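Local coordinates for malonyl CoA reductase (malonate semialdehyde-forming) (Sulfolobus tokodaii, PDB 2EP5), which probably catalyses the NADPH-dependent reduction of malonyl-CoA to malonate semialdehyde, as a member of the aspartate-semialdehyde dehydrogenase family, at residues M306-G311 / L329-A334. Residues are numbered along the deposited sequence; the frame is centred on the assembly and turned at random.
Sequences MAVTVG and LVRGAA
Met-306 and Arg-331 carry this contact, in which the lead-in to strand 308-316 of the mixed sheet in the dimerisation domain meets the type I turn Val-330 to Ala-333 that precedes helix 334-347. The Met-306 chain, bent at chi2 and chi3, folds back against the start of the turn: SD rests on Val-330 CG1 at 3.4 Å. From there CE goes on to lie over one face of the Arg-331 guanidinium, 3.8 Å from CZ. The two long side chains cross at about a right angle. Arg-331 sets out with CG anti to its backbone nitrogen (chi1 -174°), passes Val-308 CG1 at 4.1 Å from its own CG, and brings NH1 back to the carbonyl of Met-306. Its other terminal nitrogen, NH2, makes a salt bridge with Glu-123 and a hydrogen bond to Asn-121, and Met-158 of helix 151-160 touches the same side chain. All this is buried, with the Arg-331 side chain about 8 Å from that of Cys-151, the predicted acyl-thioester nucleophile. A leucine in place of Arg-331 would probably leave Glu-123 without its positive mate inside the protein and the Met-306 carbonyl without this donor. The one hydrogen bond across the contact, from Arg-331 NH1 to Met-306 O, measures 2.7 Å with an angle of 161° at the hydrogen, although the oxygen's modelled position is somewhat uncertain.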
loop_
_atom_site.group_PDB
_atom_site.type_symbol
_atom_site.label_atom_id
_atom_site.label_comp_id
_atom_site.label_asym_id
_atom_site.label_seq_id
_atom_site.Cartn_x
_atom_site.Cartn_y
_atom_site.Cartn_z
ATOM N N MET A 306 -7.203 -23.969 -4.561
ATOM C CA MET A 306 -6.695 -25.105 -5.320
ATOM C C MET A 306 -7.016 -24.974 -6.801
ATOM O O MET A 306 -6.486 -25.711 -7.629
ATOM C CB MET A 306 -7.273 -26.419 -4.787
ATOM C CG MET A 306 -6.525 -26.959 -3.585
ATOM S SD MET A 306 -4.759 -27.061 -3.940
ATOM C CE MET A 306 -4.702 -28.548 -4.927
ATOM N N ALA A 307 -7.886 -24.031 -7.132
ATOM C CA ALA A 307 -8.265 -23.815 -8.514
ATOM C C ALA A 307 -7.583 -22.556 -9.048
ATOM O O ALA A 307 -7.409 -21.580 -8.323
ATOM C CB ALA A 307 -9.793 -23.683 -8.623
ATOM N N VAL A 308 -7.175 -22.593 -10.309
ATOM C CA VAL A 308 -6.548 -21.430 -10.924
ATOM C C VAL A 308 -7.615 -20.756 -11.780
ATOM O O VAL A 308 -8.513 -21.419 -12.304
ATOM C CB VAL A 308 -5.364 -21.819 -11.830
ATOM C CG1 VAL A 308 -4.292 -22.516 -11.012
ATOM C CG2 VAL A 308 -5.855 -22.700 -12.969
ATOM N N THR A 309 -7.528 -19.441 -11.916
ATOM C CA THR A 309 -8.509 -18.723 -12.707
ATOM C C THR A 309 -7.851 -18.138 -13.947
ATOM O O THR A 309 -6.838 -17.446 -13.848
ATOM C CB THR A 309 -9.147 -17.594 -11.890
ATOM O OG1 THR A 309 -9.663 -18.131 -10.663
ATOM C CG2 THR A 309 -10.272 -16.941 -12.672
ATOM N N VAL A 310 -8.439 -18.428 -15.105
ATOM C CA VAL A 310 -7.939 -17.956 -16.389
ATOM C C VAL A 310 -8.910 -16.943 -16.992
ATOM O O VAL A 310 -10.130 -17.085 -16.869
ATOM C CB VAL A 310 -7.777 -19.124 -17.397
ATOM C CG1 VAL A 310 -7.343 -18.592 -18.738
ATOM C CG2 VAL A 310 -6.756 -20.137 -16.884
ATOM N N GLY A 311 -8.358 -15.922 -17.639
ATOM C CA GLY A 311 -9.172 -14.899 -18.266
ATOM C C GLY A 311 -8.458 -14.275 -19.453
ATOM O O GLY A 311 -7.320 -14.630 -19.767
ATOM N N LEU A 329 0.336 -20.149 -2.258
ATOM C CA LEU A 329 0.500 -20.868 -0.993
ATOM C C LEU A 329 -0.191 -22.232 -0.964
ATOM O O LEU A 329 0.264 -23.163 -0.291
ATOM C CB LEU A 329 -0.039 -20.026 0.164
ATOM C CG LEU A 329 0.627 -18.682 0.457
ATOM C CD1 LEU A 329 -0.028 -18.074 1.693
ATOM C CD2 LEU A 329 2.129 -18.876 0.692
ATOM N N VAL A 330 -1.294 -22.333 -1.694
ATOM C CA VAL A 330 -2.087 -23.554 -1.747
ATOM C C VAL A 330 -1.770 -24.364 -3.005
ATOM O O VAL A 330 -1.051 -25.367 -2.953
ATOM C CB VAL A 330 -3.600 -23.187 -1.696
ATOM C CG1 VAL A 330 -4.459 -24.430 -1.740
ATOM C CG2 VAL A 330 -3.883 -22.403 -0.426
ATOM N N ARG A 331 -2.309 -23.927 -4.135
ATOM C CA ARG A 331 -2.061 -24.599 -5.400
ATOM C C ARG A 331 -0.556 -24.679 -5.640
ATOM O O ARG A 331 -0.049 -25.669 -6.165
ATOM C CB ARG A 331 -2.687 -23.814 -6.549
ATOM C CG ARG A 331 -2.590 -24.524 -7.883
ATOM C CD ARG A 331 -3.613 -25.630 -7.908
ATOM N NE ARG A 331 -3.100 -26.867 -8.464
ATOM C CZ ARG A 331 -3.824 -27.970 -8.588
ATOM N NH1 ARG A 331 -5.088 -27.980 -8.194
ATOM N NH2 ARG A 331 -3.288 -29.058 -9.115
ATOM N N GLY A 332 0.150 -23.627 -5.242
ATOM C CA GLY A 332 1.580 -23.569 -5.455
ATOM C C GLY A 332 2.483 -24.238 -4.445
ATOM O O GLY A 332 3.692 -24.260 -4.653
ATOM N N ALA A 333 1.924 -24.768 -3.356
ATOM C CA ALA A 333 2.739 -25.426 -2.336
ATOM C C ALA A 333 1.973 -26.390 -1.428
ATOM O O ALA A 333 1.915 -27.587 -1.715
ATOM C CB ALA A 333 3.460 -24.382 -1.493
ATOM N N ALA A 334 1.390 -25.867 -0.344
ATOM C CA ALA A 334 0.649 -26.675 0.635
ATOM C C ALA A 334 -0.357 -27.665 0.058
ATOM O O ALA A 334 -0.263 -28.871 0.295
ATOM C CB ALA A 334 -0.059 -25.765 1.637
#